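Local structure of MGS-M4 (Unidentified, 4Q3M) at residues A[159-164]-A[181-186]; A[137-142]-A[267-272]; A[206-211]-A[244-249]; A[202-207]-A[250-255]; A[120-125]-A[148-153]. The protein probably reduces carbonyl compounds with a nicotinamide cofactor, as aldo-keto reductases do, although its own substrate is unknown. One frame throughout, in Å; residues are numbered along the deposited sequence.

Interaction 1 of 5, residues A[159-164]-A[181-186]; sequences VETHVT and LEAYAP
Two N-H donors grip Glu-160 OE2: the ring NE2 of His-162, 2.9 Å away on the anti lone pair, and the backbone N of Ile-265. The other oxygen, OE1, takes the backbone N of Phe-266 and a salt bridge from Lys-264; a carboxylate probably suits this buried place because it balances Lys-264 and accepts several N-H groups. The setting is a (βα)8, or TIM, barrel: 156-160 and 180-184 are neighbouring parallel strands joined by a beta-alpha-beta crossover through helix 168-176. Val-159 N meets Glu-182 O at 2.8 Å, nearly along the C=O axis, while Tyr-184 N reaches Val-159 O from above the carbonyl plane. Thr-161 N to Tyr-184 O, at 3.3 Å, extends the ladder one residue beyond strand 156-160. On the face with Glu-160, the Tyr-184 ring lies flat under the neighbouring backbone, Glu-160 CA sitting 3.8 Å above its centre, and Glu-160 CB adds a CH-pi contact; the Tyr-184 OH bonds to Asn-137 OD1. On the face of Val-159 and Ala-183, the Val-159 side chain crosses that of Leu-181 at about a right angle, CG2 4.0 Å from CD1. The small Ala-183 lets its CB come 3.6 Å from Thr-161 CB. His-162 CG occupies the crowded position between the backbone N and the carbonyl carbon (chi1 40°), which turns the ring edge so that CD2 lies 3.1 Å from Ala-185 O.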
# COMPACT_ATOMS: atom_id res chain seq x y z
N VAL A 159 11.29 5.10 1.12
CA VAL A 159 9.99 4.55 1.48
C VAL A 159 10.01 3.89 2.86
O VAL A 159 11.07 3.52 3.37
CB VAL A 159 9.51 3.51 0.45
CG1 VAL A 159 9.19 4.19 -0.88
CG2 VAL A 159 10.56 2.42 0.27
N GLU A 160 8.83 3.76 3.45
CA GLU A 160 8.67 3.08 4.73
C GLU A 160 9.14 1.63 4.62
O GLU A 160 8.56 0.83 3.89
CB GLU A 160 7.22 3.12 5.20
CG GLU A 160 6.93 2.24 6.40
CD GLU A 160 5.45 1.99 6.61
OE1 GLU A 160 4.64 2.71 6.00
OE2 GLU A 160 5.10 1.07 7.38
N THR A 161 10.20 1.30 5.35
CA THR A 161 10.76 -0.04 5.31
C THR A 161 11.29 -0.46 6.68
O THR A 161 12.15 0.20 7.25
CB THR A 161 11.89 -0.15 4.27
OG1 THR A 161 11.44 0.33 3.00
CG2 THR A 161 12.35 -1.59 4.13
N HIS A 162 10.75 -1.56 7.19
CA HIS A 162 11.19 -2.11 8.47
C HIS A 162 10.92 -3.62 8.50
O HIS A 162 10.52 -4.20 7.50
CB HIS A 162 10.50 -1.41 9.63
CG HIS A 162 9.05 -1.11 9.39
ND1 HIS A 162 8.09 -2.10 9.33
CD2 HIS A 162 8.40 0.06 9.19
CE1 HIS A 162 6.91 -1.55 9.10
NE2 HIS A 162 7.07 -0.24 9.01
N VAL A 163 11.14 -4.23 9.66
CA VAL A 163 11.10 -5.69 9.76
C VAL A 163 9.69 -6.28 9.57
O VAL A 163 9.55 -7.47 9.32
CB VAL A 163 11.65 -6.16 11.12
CG1 VAL A 163 13.13 -5.79 11.24
CG2 VAL A 163 10.85 -5.57 12.26
N THR A 164 8.66 -5.45 9.69
CA THR A 164 7.30 -5.93 9.47
C THR A 164 6.79 -5.54 8.09
O THR A 164 5.79 -6.08 7.61
CB THR A 164 6.33 -5.39 10.55
OG1 THR A 164 6.51 -3.98 10.70
CG2 THR A 164 6.58 -6.08 11.88
N LEU A 181 17.25 2.28 -2.72
CA LEU A 181 16.13 2.31 -1.79
C LEU A 181 16.58 2.83 -0.44
O LEU A 181 17.60 2.39 0.11
CB LEU A 181 15.50 0.92 -1.65
CG LEU A 181 14.15 0.88 -0.93
CD1 LEU A 181 13.15 0.05 -1.72
CD2 LEU A 181 14.30 0.34 0.48
N GLU A 182 15.83 3.79 0.09
CA GLU A 182 16.13 4.36 1.40
C GLU A 182 14.98 4.09 2.35
O GLU A 182 13.81 4.25 1.99
CB GLU A 182 16.40 5.86 1.28
CG GLU A 182 16.90 6.51 2.56
CD GLU A 182 17.18 7.99 2.39
OE1 GLU A 182 16.63 8.59 1.45
OE2 GLU A 182 17.95 8.55 3.20
N ALA A 183 15.30 3.66 3.57
CA ALA A 183 14.27 3.27 4.52
C ALA A 183 14.04 4.34 5.58
O ALA A 183 14.94 4.67 6.35
CB ALA A 183 14.66 1.96 5.19
N TYR A 184 12.82 4.89 5.61
CA TYR A 184 12.42 5.72 6.73
C TYR A 184 11.50 4.90 7.62
O TYR A 184 11.02 3.84 7.22
CB TYR A 184 11.76 7.03 6.27
CG TYR A 184 10.32 6.95 5.80
CD1 TYR A 184 9.27 6.92 6.71
CD2 TYR A 184 10.01 6.94 4.44
CE1 TYR A 184 7.95 6.86 6.28
CE2 TYR A 184 8.70 6.89 4.01
CZ TYR A 184 7.68 6.84 4.93
OH TYR A 184 6.37 6.78 4.50
N ALA A 185 11.26 5.40 8.83
CA ALA A 185 10.61 4.63 9.89
C ALA A 185 11.22 3.24 10.06
O ALA A 185 10.50 2.24 10.05
CB ALA A 185 9.11 4.52 9.62
N PRO A 186 12.56 3.16 10.22
CA PRO A 186 13.16 1.83 10.34
C PRO A 186 12.87 1.18 11.69
O PRO A 186 13.00 -0.04 11.83
CB PRO A 186 14.65 2.11 10.19
CG PRO A 186 14.82 3.48 10.73
CD PRO A 186 13.56 4.23 10.38

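Interaction 2 of 5, residues A[137-142]-A[267-272]; sequences NFNVHH and TEFDNV
Phe-269 fills the close-packed part of this contact. Asn-139 CB lies over one face, 4.0 Å from the centroid of the Phe-269 ring in a CH-pi contact, and Asn-137 O approaches Phe-269 CD1 at the ring edge, 3.3 Å away. A phenyl ring suits the place because its face takes Asn-139 CB while its edge meets the Asn-137 carbonyl. Here the C-terminal tail, in a type I beta turn from Glu-268 to Asn-271, is laid against the start of helix 140-149 on the TIM barrel. The looser side, around partly exposed Asp-270, is bordered by waters and the second subunit. Asp-270 OD1 takes His-142 NE2 at 2.6 Å, in the imidazole plane but with ring and carboxylate turned 84° apart; OD2 takes a weak bond from His-141 NE2. An alanine in place of His-142 would remove the in-plane bond and the ND1 acceptor of Asn-139 N, and would probably hold the tail less firmly. Water 1 donates to Asn-137 O and Phe-269 O; water 2 accepts from Asn-139 ND2, within bonding distance of Asp-270 OD2.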
# COMPACT_ATOMS: atom_id res chain seq x y z
N ASN A 137 8.14 7.76 -1.21
CA ASN A 137 6.79 7.19 -1.23
C ASN A 137 6.29 6.92 -2.64
O ASN A 137 5.10 7.05 -2.93
CB ASN A 137 5.81 8.10 -0.50
CG ASN A 137 6.13 8.25 0.98
OD1 ASN A 137 5.98 7.31 1.76
ND2 ASN A 137 6.58 9.44 1.37
N PHE A 138 7.20 6.54 -3.53
CA PHE A 138 6.84 6.16 -4.89
C PHE A 138 6.77 4.64 -5.00
O PHE A 138 7.71 3.94 -4.62
CB PHE A 138 7.84 6.72 -5.90
CG PHE A 138 7.49 8.10 -6.40
CD1 PHE A 138 7.02 9.07 -5.53
CD2 PHE A 138 7.65 8.43 -7.73
CE1 PHE A 138 6.71 10.34 -5.98
CE2 PHE A 138 7.34 9.69 -8.20
CZ PHE A 138 6.87 10.65 -7.32
N ASN A 139 5.66 4.14 -5.52
CA ASN A 139 5.52 2.71 -5.76
C ASN A 139 6.09 2.34 -7.12
O ASN A 139 6.66 3.20 -7.81
CB ASN A 139 4.06 2.27 -5.66
CG ASN A 139 3.90 0.85 -5.15
OD1 ASN A 139 4.85 0.06 -5.19
ND2 ASN A 139 2.71 0.51 -4.68
N VAL A 140 5.94 1.08 -7.52
CA VAL A 140 6.56 0.58 -8.74
C VAL A 140 6.09 1.31 -10.00
O VAL A 140 6.92 1.77 -10.79
CB VAL A 140 6.30 -0.93 -8.92
CG1 VAL A 140 6.72 -1.39 -10.30
CG2 VAL A 140 7.03 -1.72 -7.84
N HIS A 141 4.78 1.43 -10.18
CA HIS A 141 4.25 2.06 -11.39
C HIS A 141 4.56 3.55 -11.44
O HIS A 141 4.60 4.14 -12.52
CB HIS A 141 2.74 1.82 -11.51
CG HIS A 141 1.95 2.27 -10.33
ND1 HIS A 141 1.91 1.58 -9.14
CD2 HIS A 141 1.14 3.35 -10.16
CE1 HIS A 141 1.12 2.21 -8.28
NE2 HIS A 141 0.65 3.28 -8.88
N HIS A 142 4.78 4.16 -10.28
CA HIS A 142 5.22 5.54 -10.22
C HIS A 142 6.66 5.65 -10.72
O HIS A 142 7.00 6.58 -11.45
CB HIS A 142 5.12 6.10 -8.80
CG HIS A 142 3.74 6.00 -8.21
ND1 HIS A 142 3.52 5.81 -6.87
CD2 HIS A 142 2.52 6.07 -8.79
CE1 HIS A 142 2.22 5.76 -6.64
NE2 HIS A 142 1.59 5.91 -7.79
N THR A 267 0.57 6.24 4.98
CA THR A 267 -0.41 6.40 3.90
C THR A 267 -0.10 5.58 2.66
O THR A 267 1.04 5.54 2.20
CB THR A 267 -0.51 7.89 3.48
OG1 THR A 267 -0.68 8.70 4.65
CG2 THR A 267 -1.69 8.10 2.54
N GLU A 268 -1.12 4.92 2.13
CA GLU A 268 -0.99 4.12 0.91
C GLU A 268 -0.55 5.01 -0.25
O GLU A 268 -0.99 6.16 -0.36
CB GLU A 268 -2.31 3.41 0.59
CG GLU A 268 -2.16 2.16 -0.26
CD GLU A 268 -1.97 2.46 -1.74
OE1 GLU A 268 -2.56 3.44 -2.23
OE2 GLU A 268 -1.22 1.71 -2.40
N PHE A 269 0.32 4.48 -1.10
CA PHE A 269 0.99 5.24 -2.16
C PHE A 269 0.05 6.07 -3.03
O PHE A 269 0.40 7.18 -3.44
CB PHE A 269 1.78 4.29 -3.06
CG PHE A 269 2.83 3.49 -2.34
CD1 PHE A 269 4.11 3.98 -2.18
CD2 PHE A 269 2.53 2.23 -1.84
CE1 PHE A 269 5.08 3.25 -1.52
CE2 PHE A 269 3.49 1.49 -1.18
CZ PHE A 269 4.77 2.00 -1.02
N ASP A 270 -1.14 5.55 -3.30
CA ASP A 270 -2.05 6.19 -4.25
C ASP A 270 -3.30 6.77 -3.60
O ASP A 270 -4.32 6.96 -4.26
CB ASP A 270 -2.47 5.19 -5.33
CG ASP A 270 -1.39 4.99 -6.38
OD1 ASP A 270 -0.88 6.00 -6.91
OD2 ASP A 270 -1.06 3.83 -6.68
N ASN A 271 -3.23 7.07 -2.30
CA ASN A 271 -4.36 7.64 -1.59
C ASN A 271 -3.99 8.88 -0.78
O ASN A 271 -4.46 9.06 0.34
CB ASN A 271 -5.00 6.60 -0.68
CG ASN A 271 -5.75 5.53 -1.45
OD1 ASN A 271 -6.97 5.61 -1.63
ND2 ASN A 271 -5.03 4.52 -1.93
N VAL A 272 -3.14 9.72 -1.36
CA VAL A 272 -2.67 10.93 -0.68
C VAL A 272 -3.45 12.16 -1.13
O VAL A 272 -3.29 12.62 -2.26
CB VAL A 272 -1.17 11.16 -0.92
CG1 VAL A 272 -0.70 12.41 -0.19
CG2 VAL A 272 -0.37 9.94 -0.48
O HOH W 1 2.81 8.53 -2.60
O HOH W 2 -0.06 1.97 -4.65

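Interaction 3 of 5, residues A[206-211]-A[244-249]; sequences KKHDKT and FDFTLD
Phe-246 is the centre of this surface contact, in which the turn after helix 199-207 meets the loop that leads into helix 250-257, on the outside of the TIM barrel. Lys-210 CG stands 3.9 Å above the middle of the phenyl ring, a CH-pi contact, and His-208 CB comes 3.7 Å from Phe-246 CD1. The two rings are oblique, their planes 47° apart. A lysine suits the site since its methylenes can cover an aromatic face while its ammonium reaches a carboxylate: bent at chi2 (-67°), Lys-210 carries NZ to both oxygens of Asp-245, OD1 at 2.8 Å, each through its syn lone pair. Leu-248 CD2 lies 3.5 Å from His-208 NE2, which bonds to Asp-252. Farther out, Ile-215 and Arg-218 of helix 212-222 touch Phe-246, and Glu-222 holds Leu-248 N. The extended Lys-207 reaches Asp-249 tip to tip in a salt bridge, NZ meeting the syn lone pair of OD2, while OD1 of this N-cap aspartate accepts the backbone N of Asp-252.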
# COMPACT_ATOMS: atom_id res chain seq x y z
N LYS A 206 20.24 -10.96 21.70
CA LYS A 206 21.05 -11.65 22.70
C LYS A 206 22.37 -12.11 22.10
O LYS A 206 23.39 -12.18 22.78
CB LYS A 206 20.28 -12.86 23.27
CG LYS A 206 20.87 -14.22 22.86
CD LYS A 206 20.00 -15.40 23.26
CE LYS A 206 18.66 -15.39 22.54
NZ LYS A 206 17.81 -16.56 22.88
N LYS A 207 22.34 -12.41 20.81
CA LYS A 207 23.44 -13.06 20.13
C LYS A 207 24.61 -12.12 19.89
O LYS A 207 25.77 -12.52 19.91
CB LYS A 207 22.95 -13.65 18.80
CG LYS A 207 23.97 -14.40 17.99
CD LYS A 207 23.31 -14.99 16.75
CE LYS A 207 24.32 -15.61 15.81
NZ LYS A 207 23.65 -16.13 14.59
N HIS A 208 24.29 -10.84 19.68
CA HIS A 208 25.30 -9.85 19.35
C HIS A 208 25.43 -8.79 20.44
O HIS A 208 26.13 -7.79 20.25
CB HIS A 208 24.97 -9.19 18.01
CG HIS A 208 24.76 -10.18 16.90
ND1 HIS A 208 25.80 -10.85 16.29
CD2 HIS A 208 23.63 -10.61 16.29
CE1 HIS A 208 25.32 -11.65 15.35
NE2 HIS A 208 24.00 -11.52 15.33
N ASP A 209 24.77 -9.02 21.57
CA ASP A 209 24.81 -8.11 22.71
C ASP A 209 24.41 -6.70 22.31
O ASP A 209 25.02 -5.71 22.71
CB ASP A 209 26.20 -8.12 23.35
CG ASP A 209 26.23 -7.43 24.71
OD1 ASP A 209 25.17 -7.36 25.36
OD2 ASP A 209 27.31 -6.95 25.11
N LYS A 210 23.36 -6.61 21.49
CA LYS A 210 22.89 -5.32 21.00
C LYS A 210 21.47 -5.06 21.47
O LYS A 210 20.85 -5.90 22.12
CB LYS A 210 22.95 -5.27 19.47
CG LYS A 210 24.36 -5.33 18.91
CD LYS A 210 25.15 -4.08 19.27
CE LYS A 210 26.54 -4.11 18.66
NZ LYS A 210 27.28 -2.85 18.93
N THR A 211 20.95 -3.87 21.15
CA THR A 211 19.56 -3.56 21.42
C THR A 211 18.72 -3.91 20.20
O THR A 211 19.26 -4.05 19.10
CB THR A 211 19.36 -2.07 21.77
OG1 THR A 211 19.56 -1.27 20.60
CG2 THR A 211 20.34 -1.64 22.85
N PHE A 244 28.24 -0.57 13.39
CA PHE A 244 29.31 -0.95 12.47
C PHE A 244 30.42 -1.72 13.17
O PHE A 244 31.56 -1.74 12.71
CB PHE A 244 29.89 0.30 11.80
CG PHE A 244 28.86 1.15 11.12
CD1 PHE A 244 28.34 0.80 9.89
CD2 PHE A 244 28.41 2.32 11.72
CE1 PHE A 244 27.39 1.59 9.27
CE2 PHE A 244 27.46 3.11 11.11
CZ PHE A 244 26.95 2.74 9.88
N ASP A 245 30.09 -2.36 14.29
CA ASP A 245 31.06 -3.15 15.03
C ASP A 245 30.64 -4.61 15.12
O ASP A 245 31.23 -5.39 15.87
CB ASP A 245 31.26 -2.57 16.44
CG ASP A 245 29.98 -2.55 17.24
OD1 ASP A 245 28.89 -2.54 16.63
OD2 ASP A 245 30.06 -2.53 18.49
N PHE A 246 29.63 -4.98 14.35
CA PHE A 246 29.16 -6.36 14.30
C PHE A 246 28.45 -6.66 12.98
O PHE A 246 28.23 -5.76 12.17
CB PHE A 246 28.24 -6.66 15.48
CG PHE A 246 26.82 -6.20 15.28
CD1 PHE A 246 25.80 -7.12 15.12
CD2 PHE A 246 26.51 -4.85 15.25
CE1 PHE A 246 24.49 -6.71 14.94
CE2 PHE A 246 25.21 -4.43 15.06
CZ PHE A 246 24.20 -5.36 14.91
N THR A 247 28.11 -7.93 12.78
CA THR A 247 27.48 -8.37 11.54
C THR A 247 26.35 -9.35 11.81
O THR A 247 26.23 -9.89 12.92
CB THR A 247 28.51 -9.03 10.60
OG1 THR A 247 27.84 -9.49 9.42
CG2 THR A 247 29.18 -10.20 11.29
N LEU A 248 25.52 -9.58 10.80
CA LEU A 248 24.42 -10.54 10.91
C LEU A 248 24.63 -11.69 9.93
O LEU A 248 24.76 -11.47 8.73
CB LEU A 248 23.08 -9.86 10.65
CG LEU A 248 22.67 -8.77 11.65
CD1 LEU A 248 21.37 -8.11 11.22
CD2 LEU A 248 22.55 -9.34 13.05
N ASP A 249 24.65 -12.92 10.45
CA ASP A 249 24.88 -14.09 9.61
C ASP A 249 23.63 -14.50 8.85
O ASP A 249 22.57 -13.89 9.00
CB ASP A 249 25.42 -15.26 10.44
CG ASP A 249 24.52 -15.60 11.62
OD1 ASP A 249 23.28 -15.57 11.48
OD2 ASP A 249 25.07 -15.92 12.70

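Interaction 4 of 5, residues A[202-207]-A[250-255]; sequences AKIAKK and EEDMKS
The segments 202-207 and 250-255 run antiparallel, their axes 164° apart in direction and 11.1 Å apart at closest approach, a spacing that leaves the meeting to side chains. Asp-252 carries it. With CG anti to the carbonyl carbon (chi1 -77°), its carboxylate faces Lys-207, whose NZ stands equally far from both oxygens, 3.2 Å from OD2 and from OD1; both bonds are weak, and the stronger partner of this lysine is Asp-249. Glu-251 OE1 joins the salt-bridge network at a long 3.9 Å from Lys-207 NZ. Lys-203 NZ, 4.3 Å from Asp-252 OD1, is too far for a salt bridge but adds positive charge nearby. Asp-252 OD2 also takes a hydrogen bond from His-208 NE2, so this buried carboxylate probably stays ionised. The charges fit the helix ends: acids in the first turn of helix 250-257 and a lysine near the C-terminal end of helix 199-207 would each probably be favoured by the helix dipole. An alanine in place of Asp-252 would remove the acceptor of His-208 and two weak bonds to Lys-207, and would probably loosen the pairing, leaving Lys-207 to Asp-249. Beneath the charges, Ile-204 CB lies 4.1 Å from Asp-252 OD1, and Ile-204 CG2 lies 4.5 Å from Ser-255 OG. Ile-204 then packs onto Leu-248 and onto Ile-215 of helix 212-222, while Met-253 meets Trp-219 of that same helix, which thus borders both partners.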
# COMPACT_ATOMS: atom_id res chain seq x y z
N ALA A 202 14.05 -9.77 19.66
CA ALA A 202 14.57 -9.75 21.02
C ALA A 202 15.61 -10.85 21.23
O ALA A 202 16.59 -10.66 21.95
CB ALA A 202 13.44 -9.90 22.03
N LYS A 203 15.39 -12.00 20.59
CA LYS A 203 16.30 -13.13 20.74
C LYS A 203 17.64 -12.82 20.08
O LYS A 203 18.67 -12.88 20.74
CB LYS A 203 15.69 -14.40 20.13
CG LYS A 203 16.72 -15.35 19.50
CD LYS A 203 16.18 -16.02 18.25
CE LYS A 203 17.23 -16.92 17.61
NZ LYS A 203 18.32 -16.14 16.96
N ILE A 204 17.62 -12.46 18.80
CA ILE A 204 18.87 -12.33 18.05
C ILE A 204 19.69 -11.16 18.60
O ILE A 204 20.89 -11.06 18.34
CB ILE A 204 18.58 -12.17 16.52
CG1 ILE A 204 18.26 -10.73 16.11
CG2 ILE A 204 17.49 -13.14 16.07
CD1 ILE A 204 19.48 -9.95 15.67
N ALA A 205 19.04 -10.29 19.37
CA ALA A 205 19.73 -9.22 20.08
C ALA A 205 20.61 -9.78 21.19
O ALA A 205 21.60 -9.16 21.59
CB ALA A 205 18.73 -8.22 20.63
N LYS A 206 20.24 -10.96 21.70
CA LYS A 206 21.05 -11.65 22.70
C LYS A 206 22.37 -12.11 22.10
O LYS A 206 23.39 -12.18 22.78
CB LYS A 206 20.28 -12.86 23.27
CG LYS A 206 20.87 -14.22 22.86
CD LYS A 206 20.00 -15.40 23.26
CE LYS A 206 18.66 -15.39 22.54
NZ LYS A 206 17.81 -16.56 22.88
N LYS A 207 22.34 -12.41 20.81
CA LYS A 207 23.44 -13.06 20.13
C LYS A 207 24.61 -12.12 19.89
O LYS A 207 25.77 -12.52 19.91
CB LYS A 207 22.95 -13.65 18.80
CG LYS A 207 23.97 -14.40 17.99
CD LYS A 207 23.31 -14.99 16.75
CE LYS A 207 24.32 -15.61 15.81
NZ LYS A 207 23.65 -16.13 14.59
N GLU A 250 23.76 -15.55 8.04
CA GLU A 250 22.68 -16.02 7.18
C GLU A 250 21.43 -16.43 7.96
O GLU A 250 20.31 -16.08 7.58
CB GLU A 250 23.16 -17.18 6.32
CG GLU A 250 22.05 -17.91 5.58
CD GLU A 250 22.57 -18.99 4.65
OE1 GLU A 250 23.76 -19.36 4.77
OE2 GLU A 250 21.80 -19.47 3.80
N GLU A 251 21.62 -17.18 9.04
CA GLU A 251 20.49 -17.68 9.81
C GLU A 251 19.77 -16.54 10.54
O GLU A 251 18.57 -16.63 10.79
CB GLU A 251 20.94 -18.75 10.81
CG GLU A 251 21.25 -18.24 12.21
CD GLU A 251 21.39 -19.36 13.22
OE1 GLU A 251 21.17 -19.11 14.42
OE2 GLU A 251 21.73 -20.50 12.81
N ASP A 252 20.51 -15.48 10.86
CA ASP A 252 19.90 -14.29 11.44
C ASP A 252 18.99 -13.63 10.42
O ASP A 252 17.83 -13.32 10.71
CB ASP A 252 20.97 -13.30 11.91
CG ASP A 252 21.62 -13.71 13.22
OD1 ASP A 252 20.96 -14.42 14.01
OD2 ASP A 252 22.78 -13.32 13.45
N MET A 253 19.52 -13.42 9.22
CA MET A 253 18.78 -12.77 8.14
C MET A 253 17.52 -13.54 7.77
O MET A 253 16.48 -12.94 7.49
CB MET A 253 19.68 -12.61 6.91
CG MET A 253 20.86 -11.69 7.13
SD MET A 253 20.35 -10.00 7.48
CE MET A 253 19.58 -9.56 5.92
N LYS A 254 17.61 -14.87 7.77
CA LYS A 254 16.47 -15.71 7.44
C LYS A 254 15.48 -15.74 8.60
O LYS A 254 14.29 -16.01 8.40
CB LYS A 254 16.93 -17.12 7.09
CG LYS A 254 16.33 -17.66 5.80
CD LYS A 254 16.54 -16.68 4.66
CE LYS A 254 15.97 -17.22 3.35
NZ LYS A 254 15.57 -16.12 2.43
N SER A 255 15.97 -15.46 9.80
CA SER A 255 15.11 -15.39 10.98
C SER A 255 14.37 -14.05 11.02
O SER A 255 13.22 -13.98 11.45
CB SER A 255 15.93 -15.58 12.26
OG SER A 255 15.10 -15.78 13.38

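Interaction 5 of 5, residues A[120-125]-A[148-153]; sequences AFETLY and ENAKIP
In the outer helical layer of the TIM barrel, helix 111-126 receives the loop that follows helix 140-149 and leads on to strand 156-160. The grip is made by Glu-122, whose extended chain (CG anti to the carbonyl carbon, chi1 -70°) places OE2 against two successive backbone N-H groups. Lys-151 N lies 2.7 Å from Glu-122 OE2 and uses its syn lone pair; Ile-152 N, 2.9 Å from the same oxygen, comes from above the carboxylate plane along a fairly straight bond of 162°. A glutamate suits the spot because one oxygen can accept both amides while the other, OE1, forms a salt bridge with Arg-119 one turn back. That arginine also bonds to Asn-149 O, so Arg-119 ties the end of helix 140-149 to helix 111-126 beside the Glu-122 grip. Ala-150 offers only a methyl, its CB 3.6 Å from Glu-122 OE2. The apolar half is Ile-152, sliding past Glu-122 in the opposite direction with CB 4.2 Å from Glu-122 CG. The Ile-152 side chain crosses Tyr-125 obliquely, its CD1 3.5 Å from Tyr-125 CD2, and the phenol OH of Tyr-125 bonds to Asn-8. Ile-152 also rests on Ile-133 of strand 133-136, Phe-121 touches that same residue, and Ala-120 and Leu-124 pack on helix 81-94, so helix 111-126 is flanked by helix 81-94 and by this loop, with strand 133-136 behind.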
# COMPACT_ATOMS: atom_id res chain seq x y z
N ALA A 120 12.02 20.08 -12.93
CA ALA A 120 12.63 21.15 -12.15
C ALA A 120 13.83 20.62 -11.37
O ALA A 120 14.84 21.30 -11.23
CB ALA A 120 11.61 21.77 -11.21
N PHE A 121 13.71 19.39 -10.86
CA PHE A 121 14.82 18.72 -10.19
C PHE A 121 15.99 18.58 -11.16
O PHE A 121 17.14 18.81 -10.79
CB PHE A 121 14.42 17.34 -9.67
CG PHE A 121 13.62 17.36 -8.40
CD1 PHE A 121 12.85 18.46 -8.04
CD2 PHE A 121 13.65 16.27 -7.54
CE1 PHE A 121 12.12 18.46 -6.87
CE2 PHE A 121 12.92 16.27 -6.37
CZ PHE A 121 12.16 17.37 -6.03
N GLU A 122 15.68 18.21 -12.39
CA GLU A 122 16.69 18.00 -13.42
C GLU A 122 17.40 19.29 -13.79
O GLU A 122 18.61 19.30 -14.03
CB GLU A 122 16.05 17.38 -14.67
CG GLU A 122 15.60 15.94 -14.48
CD GLU A 122 14.92 15.37 -15.70
OE1 GLU A 122 14.31 16.15 -16.46
OE2 GLU A 122 14.99 14.14 -15.91
N THR A 123 16.65 20.39 -13.82
CA THR A 123 17.23 21.70 -14.09
C THR A 123 18.21 22.08 -12.98
O THR A 123 19.30 22.58 -13.25
CB THR A 123 16.15 22.79 -14.22
OG1 THR A 123 15.28 22.48 -15.32
CG2 THR A 123 16.78 24.15 -14.45
N LEU A 124 17.80 21.84 -11.74
CA LEU A 124 18.64 22.13 -10.58
C LEU A 124 19.89 21.25 -10.56
O LEU A 124 20.96 21.69 -10.14
CB LEU A 124 17.84 21.95 -9.29
CG LEU A 124 16.65 22.88 -9.09
CD1 LEU A 124 15.77 22.39 -7.95
CD2 LEU A 124 17.12 24.31 -8.84
N TYR A 125 19.74 20.01 -11.01
CA TYR A 125 20.85 19.07 -11.06
C TYR A 125 21.88 19.52 -12.10
O TYR A 125 23.09 19.43 -11.86
CB TYR A 125 20.36 17.66 -11.38
CG TYR A 125 21.43 16.60 -11.32
CD1 TYR A 125 21.82 16.04 -10.11
CD2 TYR A 125 22.05 16.14 -12.47
CE1 TYR A 125 22.80 15.07 -10.05
CE2 TYR A 125 23.03 15.17 -12.43
CZ TYR A 125 23.40 14.63 -11.21
OH TYR A 125 24.37 13.66 -11.16
N GLU A 148 10.80 5.94 -17.55
CA GLU A 148 10.47 6.12 -18.95
C GLU A 148 10.67 7.56 -19.42
O GLU A 148 11.18 7.80 -20.52
CB GLU A 148 9.02 5.69 -19.21
CG GLU A 148 8.57 5.86 -20.66
CD GLU A 148 9.24 4.88 -21.60
OE1 GLU A 148 9.73 3.83 -21.12
OE2 GLU A 148 9.29 5.16 -22.82
N ASN A 149 10.29 8.52 -18.59
CA ASN A 149 10.20 9.91 -19.03
C ASN A 149 11.32 10.84 -18.55
O ASN A 149 11.52 11.91 -19.13
CB ASN A 149 8.85 10.49 -18.62
CG ASN A 149 7.69 9.86 -19.36
OD1 ASN A 149 7.50 10.10 -20.55
ND2 ASN A 149 6.91 9.05 -18.65
N ALA A 150 12.03 10.45 -17.50
CA ALA A 150 13.12 11.29 -17.00
C ALA A 150 14.31 11.26 -17.95
O ALA A 150 14.54 10.27 -18.65
CB ALA A 150 13.54 10.86 -15.61
N LYS A 151 15.07 12.35 -17.97
CA LYS A 151 16.29 12.42 -18.76
C LYS A 151 17.49 12.18 -17.84
O LYS A 151 18.57 11.82 -18.29
CB LYS A 151 16.40 13.76 -19.47
CG LYS A 151 15.20 14.06 -20.37
CD LYS A 151 15.35 15.38 -21.10
CE LYS A 151 14.17 15.61 -22.03
NZ LYS A 151 14.03 14.51 -23.03
N ILE A 152 17.26 12.38 -16.55
CA ILE A 152 18.22 12.02 -15.52
C ILE A 152 17.52 11.08 -14.53
O ILE A 152 16.82 11.53 -13.63
CB ILE A 152 18.77 13.25 -14.78
CG1 ILE A 152 19.39 14.23 -15.77
CG2 ILE A 152 19.79 12.83 -13.73
CD1 ILE A 152 19.82 15.54 -15.16
N PRO A 153 17.71 9.76 -14.73
CA PRO A 153 17.02 8.70 -13.98
C PRO A 153 17.10 8.87 -12.46
O PRO A 153 18.14 9.30 -11.95
CB PRO A 153 17.76 7.43 -14.42
CG PRO A 153 18.26 7.75 -15.78
CD PRO A 153 18.64 9.21 -15.73

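Interactions 1 and 2 touch, their centres 14 Å apart: Tyr-184 OH lies 2.8 Å from Asn-137 OD1, a probable hydrogen bond joining the barrel wall to the tail region. Interaction 1 lies at the C-terminal ends of the barrel strands, probably near the active site as in other TIM-barrel enzymes; a sulfate ion, probably from the crystallisation liquor, lies about 3 Å from the side chain of Pro-186 and may mark a pocket. Interactions 3 and 4, centres 9 Å apart, share Lys-207 and are bridged by His-208 NE2 and Asp-252 OD2 at 2.9 Å. Interaction 5, about 41 Å from interaction 4 between centres, shares helix 140-149 with interaction 2, whose segments alternate with its own.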